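Local coordinates for GTP-binding nuclear protein GSP1 (Encephalitozoon cuniculi, PDB 4DJT) that binds guanine nucleotides as a Ran-family small GTPase and probably takes part in protein import into the nucleus and RNA export from it, at residues K38-N41 with A46-H49; F63-T68 with L164-L169; R105-F110 with A118-C123. All coordinates share one frame; numbering follows the deposited sequence.

Contact 1: K38-N41 with A46-H49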
loop_
_atom_site.group_PDB
_atom_site.type_symbol
_atom_site.label_atom_id
_atom_site.label_comp_id
_atom_site.label_asym_id
_atom_site.label_seq_id
_atom_site.Cartn_x
_atom_site.Cartn_y
_atom_site.Cartn_z
ATOM N N LYS A 38 15.549 -1.062 -5.712
ATOM C CA LYS A 38 14.622 0.010 -5.395
ATOM C C LYS A 38 15.085 1.271 -6.100
ATOM O O LYS A 38 16.253 1.372 -6.524
ATOM C CB LYS A 38 14.529 0.215 -3.887
ATOM C CG LYS A 38 14.241 -1.079 -3.111
ATOM C CD LYS A 38 14.205 -0.885 -1.623
ATOM C CE LYS A 38 13.892 -2.219 -0.917
ATOM N NZ LYS A 38 12.539 -2.775 -1.263
ATOM N N ASN A 39 14.189 2.225 -6.282
ATOM C CA ASN A 39 14.594 3.469 -6.913
ATOM C C ASN A 39 13.970 4.647 -6.216
ATOM O O ASN A 39 13.001 4.499 -5.509
ATOM C CB ASN A 39 14.228 3.457 -8.395
ATOM C CG ASN A 39 15.268 2.732 -9.252
ATOM O OD1 ASN A 39 16.485 2.951 -9.111
ATOM N ND2 ASN A 39 14.798 1.839 -10.117
ATOM N N TYR A 40 14.565 5.820 -6.389
ATOM C CA TYR A 40 14.067 7.017 -5.770
ATOM C C TYR A 40 13.834 8.076 -6.832
ATOM O O TYR A 40 14.663 8.270 -7.737
ATOM C CB TYR A 40 15.092 7.535 -4.747
ATOM C CG TYR A 40 14.788 8.918 -4.194
ATOM C CD1 TYR A 40 13.712 9.123 -3.350
ATOM C CD2 TYR A 40 15.609 10.014 -4.491
ATOM C CE1 TYR A 40 13.436 10.372 -2.836
ATOM C CE2 TYR A 40 15.338 11.271 -3.974
ATOM C CZ TYR A 40 14.250 11.443 -3.146
ATOM O OH TYR A 40 13.958 12.676 -2.623
ATOM N N ASN A 41 12.736 8.789 -6.707
ATOM C CA ASN A 41 12.453 9.845 -7.629
ATOM C C ASN A 41 12.248 11.118 -6.823
ATOM O O ASN A 41 11.288 11.235 -6.079
ATOM C CB ASN A 41 11.224 9.504 -8.470
ATOM C CG ASN A 41 10.927 10.553 -9.521
ATOM O OD1 ASN A 41 10.760 11.728 -9.217
ATOM N ND2 ASN A 41 10.854 10.124 -10.764
ATOM N N ALA A 46 9.352 9.979 -3.890
ATOM C CA ALA A 46 8.894 8.618 -3.729
ATOM C C ALA A 46 9.980 7.616 -4.010
ATOM O O ALA A 46 10.883 7.861 -4.798
ATOM C CB ALA A 46 7.701 8.357 -4.637
ATOM N N VAL A 47 9.893 6.496 -3.299
ATOM C CA VAL A 47 10.710 5.337 -3.530
ATOM C C VAL A 47 9.845 4.242 -4.143
ATOM O O VAL A 47 8.766 3.932 -3.631
ATOM C CB VAL A 47 11.296 4.810 -2.191
ATOM C CG1 VAL A 47 11.957 3.442 -2.365
ATOM C CG2 VAL A 47 12.274 5.829 -1.615
ATOM N N ASN A 48 10.327 3.645 -5.223
ATOM C CA ASN A 48 9.726 2.407 -5.726
ATOM C C ASN A 48 10.360 1.179 -5.118
ATOM O O ASN A 48 11.572 1.017 -5.190
ATOM C CB ASN A 48 9.847 2.265 -7.235
ATOM C CG ASN A 48 9.181 0.996 -7.724
ATOM O OD1 ASN A 48 8.006 0.842 -7.522
ATOM N ND2 ASN A 48 9.937 0.086 -8.346
ATOM N N HIS A 49 9.517 0.287 -4.593
ATOM C CA HIS A 49 9.927 -1.024 -4.033
ATOM C C HIS A 49 9.423 -2.142 -4.902
ATOM O O HIS A 49 8.243 -2.461 -4.867
ATOM C CB HIS A 49 9.326 -1.192 -2.630
ATOM C CG HIS A 49 9.819 -0.201 -1.619
ATOM N ND1 HIS A 49 10.941 -0.400 -0.900
ATOM C CD2 HIS A 49 9.271 1.002 -1.167
ATOM C CE1 HIS A 49 11.104 0.633 -0.038
ATOM N NE2 HIS A 49 10.086 1.483 -0.207
HETATM O O HOH W 1 12.806 0.208 -8.922
#
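N39 and N48 form a hydrogen-bonded antiparallel pair, and N41 with A46 forms a second, so four backbone bonds join strand 39-41 to residues 46-49 of strand 46-54. The straightest is N41 N to A46 O, 2.8 Å with 167° at the hydrogen; N39 N reaches N48 O on a lone pair in the carbonyl plane. Between them lies the non-hydrogen-bonded pair Y40 and V47, where the V47 CA-H leans on N39 O at 3.1 Å.

Apolar contact across the strands is slight: V47 CG2 meets the edge of the Y40 ring at CD1, 4.0 Å away. Within strand 46-54, V47 CG1 covers one face of the H49 imidazole, offset toward its rim.

At the K38 end, the lysine runs extended to CE and then bends at chi4 (-63°), which turns NZ back to H49 ND1 at 2.9 Å, almost exactly in the ring plane. NZ also binds R30 O, and H49 NE2 binds Y194 OH, so both ring nitrogens are engaged. On the face that carries N39 and N48, together with N41 and A46, a water accepts from N48 ND2 and, weakly, from N39 ND2; N48 ND2 also binds N64 OD1.

A bond from the ammonium to ND1 needs that nitrogen unprotonated, consistent with a neutral imidazole carrying its proton on NE2, in a hairpin overlapping the predicted switch I.

Contact 2: F63-T68 with L164-L169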
loop_
_atom_site.group_PDB
_atom_site.type_symbol
_atom_site.label_atom_id
_atom_site.label_comp_id
_atom_site.label_asym_id
_atom_site.label_seq_id
_atom_site.Cartn_x
_atom_site.Cartn_y
_atom_site.Cartn_z
ATOM N N PHE A 63 5.135 -6.301 -8.517
ATOM C CA PHE A 63 4.509 -5.058 -8.095
ATOM C C PHE A 63 5.605 -4.003 -7.873
ATOM O O PHE A 63 6.558 -4.216 -7.123
ATOM C CB PHE A 63 3.724 -5.287 -6.800
ATOM C CG PHE A 63 2.607 -6.293 -6.944
ATOM C CD1 PHE A 63 1.387 -5.913 -7.474
ATOM C CD2 PHE A 63 2.771 -7.599 -6.527
ATOM C CE1 PHE A 63 0.321 -6.816 -7.573
ATOM C CE2 PHE A 63 1.733 -8.512 -6.618
ATOM C CZ PHE A 63 0.508 -8.135 -7.151
ATOM N N ASN A 64 5.439 -2.852 -8.504
ATOM C CA ASN A 64 6.309 -1.724 -8.245
ATOM C C ASN A 64 5.571 -0.828 -7.310
ATOM O O ASN A 64 4.645 -0.095 -7.724
ATOM C CB ASN A 64 6.642 -1.017 -9.571
ATOM C CG ASN A 64 7.683 -1.767 -10.373
ATOM O OD1 ASN A 64 8.698 -2.251 -9.827
ATOM N ND2 ASN A 64 7.453 -1.869 -11.692
ATOM N N VAL A 65 5.887 -0.960 -6.016
ATOM C CA VAL A 65 5.099 -0.361 -4.973
ATOM C C VAL A 65 5.736 0.978 -4.560
ATOM O O VAL A 65 6.871 1.018 -4.134
ATOM C CB VAL A 65 4.963 -1.311 -3.738
ATOM C CG1 VAL A 65 3.971 -0.714 -2.738
ATOM C CG2 VAL A 65 4.544 -2.691 -4.179
ATOM N N TRP A 66 5.018 2.084 -4.792
ATOM C CA TRP A 66 5.516 3.427 -4.465
ATOM C C TRP A 66 5.181 3.811 -3.083
ATOM O O TRP A 66 4.041 3.623 -2.635
ATOM C CB TRP A 66 4.931 4.456 -5.417
ATOM C CG TRP A 66 5.548 4.388 -6.774
ATOM C CD1 TRP A 66 6.008 3.264 -7.439
ATOM C CD2 TRP A 66 5.793 5.496 -7.684
ATOM N NE1 TRP A 66 6.541 3.613 -8.645
ATOM C CE2 TRP A 66 6.410 4.929 -8.860
ATOM C CE3 TRP A 66 5.545 6.868 -7.640
ATOM C CZ2 TRP A 66 6.785 5.711 -9.944
ATOM C CZ3 TRP A 66 5.914 7.644 -8.732
ATOM C CH2 TRP A 66 6.516 7.080 -9.862
ATOM N N ASP A 67 6.161 4.354 -2.383
ATOM C CA ASP A 67 5.976 4.865 -1.009
ATOM C C ASP A 67 6.445 6.283 -1.016
ATOM O O ASP A 67 7.383 6.609 -1.743
ATOM C CB ASP A 67 6.839 4.064 -0.025
ATOM C CG ASP A 67 6.625 4.458 1.430
ATOM O OD1 ASP A 67 5.514 4.887 1.750
ATOM O OD2 ASP A 67 7.570 4.243 2.275
ATOM N N THR A 68 5.868 7.120 -0.163
ATOM C CA THR A 68 6.299 8.494 -0.058
ATOM C C THR A 68 7.564 8.597 0.815
ATOM O O THR A 68 7.975 7.646 1.449
ATOM C CB THR A 68 5.255 9.393 0.608
ATOM O OG1 THR A 68 5.246 9.144 2.033
ATOM C CG2 THR A 68 3.892 9.201 0.003
ATOM N N LEU A 164 -1.335 -10.598 1.877
ATOM C CA LEU A 164 -2.752 -10.664 1.504
ATOM C C LEU A 164 -3.181 -9.552 0.516
ATOM O O LEU A 164 -3.896 -9.845 -0.436
ATOM C CB LEU A 164 -3.683 -10.703 2.748
ATOM C CG LEU A 164 -3.474 -11.914 3.670
ATOM C CD1 LEU A 164 -4.500 -11.857 4.807
ATOM C CD2 LEU A 164 -3.617 -13.231 2.900
ATOM N N PRO A 165 -2.754 -8.270 0.750
ATOM C CA PRO A 165 -3.165 -7.253 -0.215
ATOM C C PRO A 165 -2.658 -7.562 -1.616
ATOM O O PRO A 165 -3.372 -7.359 -2.587
ATOM C CB PRO A 165 -2.545 -5.968 0.338
ATOM C CG PRO A 165 -2.485 -6.249 1.835
ATOM C CD PRO A 165 -2.014 -7.675 1.864
ATOM N N PHE A 166 -1.418 -8.045 -1.706
ATOM C CA PHE A 166 -0.822 -8.356 -3.019
ATOM C C PHE A 166 -1.498 -9.556 -3.652
ATOM O O PHE A 166 -1.736 -9.597 -4.872
ATOM C CB PHE A 166 0.690 -8.572 -2.888
ATOM C CG PHE A 166 1.428 -7.345 -2.496
ATOM C CD1 PHE A 166 1.548 -6.295 -3.374
ATOM C CD2 PHE A 166 1.936 -7.192 -1.210
ATOM C CE1 PHE A 166 2.158 -5.120 -2.998
ATOM C CE2 PHE A 166 2.552 -6.038 -0.846
ATOM C CZ PHE A 166 2.686 -4.994 -1.726
ATOM N N LEU A 167 -1.816 -10.550 -2.854
ATOM C CA LEU A 167 -2.552 -11.711 -3.359
ATOM C C LEU A 167 -3.877 -11.287 -3.976
ATOM O O LEU A 167 -4.218 -11.702 -5.087
ATOM C CB LEU A 167 -2.770 -12.734 -2.251
ATOM C CG LEU A 167 -3.444 -14.065 -2.630
ATOM C CD1 LEU A 167 -2.675 -14.789 -3.727
ATOM C CD2 LEU A 167 -3.618 -14.952 -1.387
ATOM N N HIS A 168 -4.640 -10.461 -3.260
ATOM C CA HIS A 168 -5.901 -9.926 -3.811
ATOM C C HIS A 168 -5.719 -9.167 -5.112
ATOM O O HIS A 168 -6.443 -9.380 -6.082
ATOM C CB HIS A 168 -6.601 -9.017 -2.813
ATOM C CG HIS A 168 -7.971 -8.579 -3.270
ATOM N ND1 HIS A 168 -8.993 -9.426 -3.351
ATOM C CD2 HIS A 168 -8.431 -7.360 -3.765
ATOM C CE1 HIS A 168 -10.079 -8.778 -3.817
ATOM N NE2 HIS A 168 -9.733 -7.526 -4.079
ATOM N N LEU A 169 -4.734 -8.285 -5.135
ATOM C CA LEU A 169 -4.450 -7.459 -6.309
ATOM C C LEU A 169 -4.074 -8.325 -7.519
ATOM O O LEU A 169 -4.590 -8.108 -8.613
ATOM C CB LEU A 169 -3.346 -6.423 -5.979
ATOM C CG LEU A 169 -3.702 -5.264 -5.024
ATOM C CD1 LEU A 169 -2.465 -4.476 -4.591
ATOM C CD2 LEU A 169 -4.733 -4.331 -5.676
#
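F63 and F166 reach across to each other and overlap along their lengths, each pointing back toward the other's backbone. F166 CD1 sits over one face of the F63 ring, 3.6 Å from F63 CD2 and displaced toward the rim. The ring planes meet at 49° with centroids 5.1 Å apart. In F63 the first torsion (chi1 -61°) puts CG opposite the carbonyl carbon and directs the ring at the helix. There its CE2 lies near F166 CB, and its tip, CZ, comes to 3.5 Å from the backbone F166 O.

F166 adopts a similar first torsion (chi1 -66°), which carries its ring out from the helix toward the strand and places the CD1-CE1 side between two strand residues. CD1 serves F63; CE1 touches V65 CG2 at 3.6 Å, and CZ lies only slightly farther from the same methyl. V65 offers this branch because its CG1 takes the place opposite the backbone N, leaving CG2 beside that N.

This is one helix-covered face of the mixed sheet in the small GTPase fold: helix 164-174 lies across strand 60-68, their local axes 11.6 Å apart. F63 and V65, two residues apart, point to this same side, and I14 and L16 of strand 11-17 pack beside them. Y27 of helix 24-28 also touches F166, tying the two helices together over the sheet.

One turn along the helix, L169 adds a lighter contact through its CB, 4.0 Å from F63 CE1. The L169 side chain also packs on I14 and V121, while the F166 ring also meets F162.

Contact 3: R105-F110 with A118-C123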
loop_
_atom_site.group_PDB
_atom_site.type_symbol
_atom_site.label_atom_id
_atom_site.label_comp_id
_atom_site.label_asym_id
_atom_site.label_seq_id
_atom_site.Cartn_x
_atom_site.Cartn_y
_atom_site.Cartn_z
ATOM N N ARG A 105 -11.045 11.014 1.772
ATOM C CA ARG A 105 -10.198 12.004 1.111
ATOM C C ARG A 105 -9.079 11.324 0.299
ATOM O O ARG A 105 -8.805 11.722 -0.831
ATOM C CB ARG A 105 -9.575 12.957 2.149
ATOM N N TRP A 106 -8.459 10.296 0.883
ATOM C CA TRP A 106 -7.433 9.518 0.197
ATOM C C TRP A 106 -7.978 8.783 -0.978
ATOM O O TRP A 106 -7.402 8.826 -2.082
ATOM C CB TRP A 106 -6.741 8.535 1.159
ATOM C CG TRP A 106 -5.667 9.173 1.985
ATOM C CD1 TRP A 106 -5.684 9.441 3.354
ATOM C CD2 TRP A 106 -4.389 9.680 1.516
ATOM N NE1 TRP A 106 -4.521 10.046 3.742
ATOM C CE2 TRP A 106 -3.701 10.209 2.685
ATOM C CE3 TRP A 106 -3.757 9.733 0.283
ATOM C CZ2 TRP A 106 -2.452 10.771 2.605
ATOM C CZ3 TRP A 106 -2.483 10.303 0.212
ATOM C CH2 TRP A 106 -1.853 10.811 1.342
ATOM N N VAL A 107 -9.105 8.103 -0.793
ATOM C CA VAL A 107 -9.753 7.455 -1.932
ATOM C C VAL A 107 -10.047 8.470 -3.049
ATOM O O VAL A 107 -9.803 8.188 -4.241
ATOM C CB VAL A 107 -11.053 6.718 -1.527
ATOM C CG1 VAL A 107 -11.849 6.291 -2.773
ATOM C CG2 VAL A 107 -10.733 5.516 -0.628
ATOM N N LYS A 108 -10.580 9.633 -2.689
ATOM C CA LYS A 108 -10.980 10.619 -3.715
ATOM C C LYS A 108 -9.751 11.168 -4.439
ATOM O O LYS A 108 -9.778 11.347 -5.638
ATOM C CB LYS A 108 -11.802 11.782 -3.130
ATOM N N GLU A 109 -8.670 11.381 -3.702
ATOM C CA GLU A 109 -7.448 11.909 -4.273
ATOM C C GLU A 109 -6.858 10.906 -5.298
ATOM O O GLU A 109 -6.453 11.299 -6.405
ATOM C CB GLU A 109 -6.467 12.206 -3.139
ATOM C CG GLU A 109 -5.263 13.034 -3.524
ATOM C CD GLU A 109 -4.392 13.375 -2.329
ATOM O OE1 GLU A 109 -4.933 13.937 -1.341
ATOM O OE2 GLU A 109 -3.190 13.071 -2.378
ATOM N N PHE A 110 -6.864 9.619 -4.942
ATOM C CA PHE A 110 -6.357 8.567 -5.802
ATOM C C PHE A 110 -7.220 8.425 -7.059
ATOM O O PHE A 110 -6.697 8.474 -8.188
ATOM C CB PHE A 110 -6.253 7.229 -5.020
ATOM C CG PHE A 110 -5.814 6.058 -5.854
ATOM C CD1 PHE A 110 -4.479 5.877 -6.183
ATOM C CD2 PHE A 110 -6.735 5.129 -6.310
ATOM C CE1 PHE A 110 -4.080 4.803 -6.959
ATOM C CE2 PHE A 110 -6.337 4.047 -7.080
ATOM C CZ PHE A 110 -5.013 3.873 -7.393
ATOM N N ALA A 118 -9.812 1.140 -10.722
ATOM C CA ALA A 118 -8.597 0.569 -10.111
ATOM C C ALA A 118 -8.824 0.122 -8.678
ATOM O O ALA A 118 -9.326 0.892 -7.841
ATOM C CB ALA A 118 -7.452 1.572 -10.186
ATOM N N PRO A 119 -8.430 -1.111 -8.363
ATOM C CA PRO A 119 -8.724 -1.629 -7.045
ATOM C C PRO A 119 -7.995 -0.875 -5.944
ATOM O O PRO A 119 -6.788 -0.534 -6.090
ATOM C CB PRO A 119 -8.211 -3.063 -7.101
ATOM C CG PRO A 119 -7.243 -3.089 -8.226
ATOM C CD PRO A 119 -7.829 -2.144 -9.232
ATOM N N ILE A 120 -8.714 -0.641 -4.852
ATOM C CA ILE A 120 -8.149 -0.091 -3.645
ATOM C C ILE A 120 -8.343 -1.112 -2.518
ATOM O O ILE A 120 -9.449 -1.557 -2.287
ATOM C CB ILE A 120 -8.835 1.233 -3.256
ATOM C CG1 ILE A 120 -8.778 2.261 -4.393
ATOM C CG2 ILE A 120 -8.208 1.810 -2.010
ATOM C CD1 ILE A 120 -9.406 3.596 -4.027
ATOM N N VAL A 121 -7.254 -1.513 -1.855
ATOM C CA VAL A 121 -7.322 -2.463 -0.756
ATOM C C VAL A 121 -7.121 -1.650 0.483
ATOM O O VAL A 121 -6.225 -0.799 0.522
ATOM C CB VAL A 121 -6.222 -3.530 -0.875
ATOM C CG1 VAL A 121 -6.097 -4.333 0.394
ATOM C CG2 VAL A 121 -6.501 -4.445 -2.085
ATOM N N VAL A 122 -7.978 -1.871 1.479
ATOM C CA VAL A 122 -7.899 -1.115 2.725
ATOM C C VAL A 122 -7.281 -1.993 3.787
ATOM O O VAL A 122 -7.715 -3.115 3.985
ATOM C CB VAL A 122 -9.280 -0.590 3.190
ATOM C CG1 VAL A 122 -9.171 0.061 4.577
ATOM C CG2 VAL A 122 -9.814 0.416 2.180
ATOM N N CYS A 123 -6.247 -1.462 4.460
ATOM C CA CYS A 123 -5.568 -2.154 5.553
ATOM C C CYS A 123 -5.671 -1.407 6.871
ATOM O O CYS A 123 -5.232 -0.279 6.991
ATOM C CB CYS A 123 -4.067 -2.349 5.257
ATOM S SG CYS A 123 -3.778 -3.414 3.827
#
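This is a small, wholly apolar helix-to-sheet contact, in which helix 103-114 lies against the start of strand 120-125. V107 and F110, one turn apart on the helix, receive I120 between them. I120 CD1 is the meeting point, 3.8 Å from both V107 CG1 and F110 CD2; V107 CG2 is only a little farther away.

The I120 chain is extended beyond its first torsion (chi2 -178°), which carries CD1 out from the strand to the helix. F110 comes the other way from the helix and lies alongside it, so that I120 CG1 is 4.0 Å from both CD2 and CE2 along one side of the ring. A first torsion of 176° swings the F110 ring away from its own backbone N and toward the loop that enters the strand, and there A118 CB approaches the ring edge near its plane, 4.1 Å from CE2.

A88 and L90 of the neighbouring strand 87-93 touch F110 and V107 respectively, and Y149 packs on V107. On the other side of the sheet, V121 and C123 pack on P165 of helix 164-174.

Helix 103-114 lies in the connection between the adjacent parallel strands 87-93 and 120-125, a beta-alpha-beta crossover of the P-loop GTPase fold.

Along the chain contact 1 comes first; contact 2 then opens on strand 60-68 and closes on helix 164-174, with contact 3 lying wholly between its two segments. All three reach the same mixed sheet. Contacts 1 and 2, centres 14 Å apart, meet on neighbouring strands 46-54 and 60-68, where H49 N lies 2.8 Å from V65 O, probably hydrogen-bonded. Contacts 2 and 3, centres 13 Å apart, touch through P165 and L169 against C123 and P119. Contacts 1 and 3 stay separate, centres about 20 Å apart. The set thus extends from the hairpin overlapping the predicted switch region at one sheet edge to helices packed on both faces, within one nucleotide-binding domain.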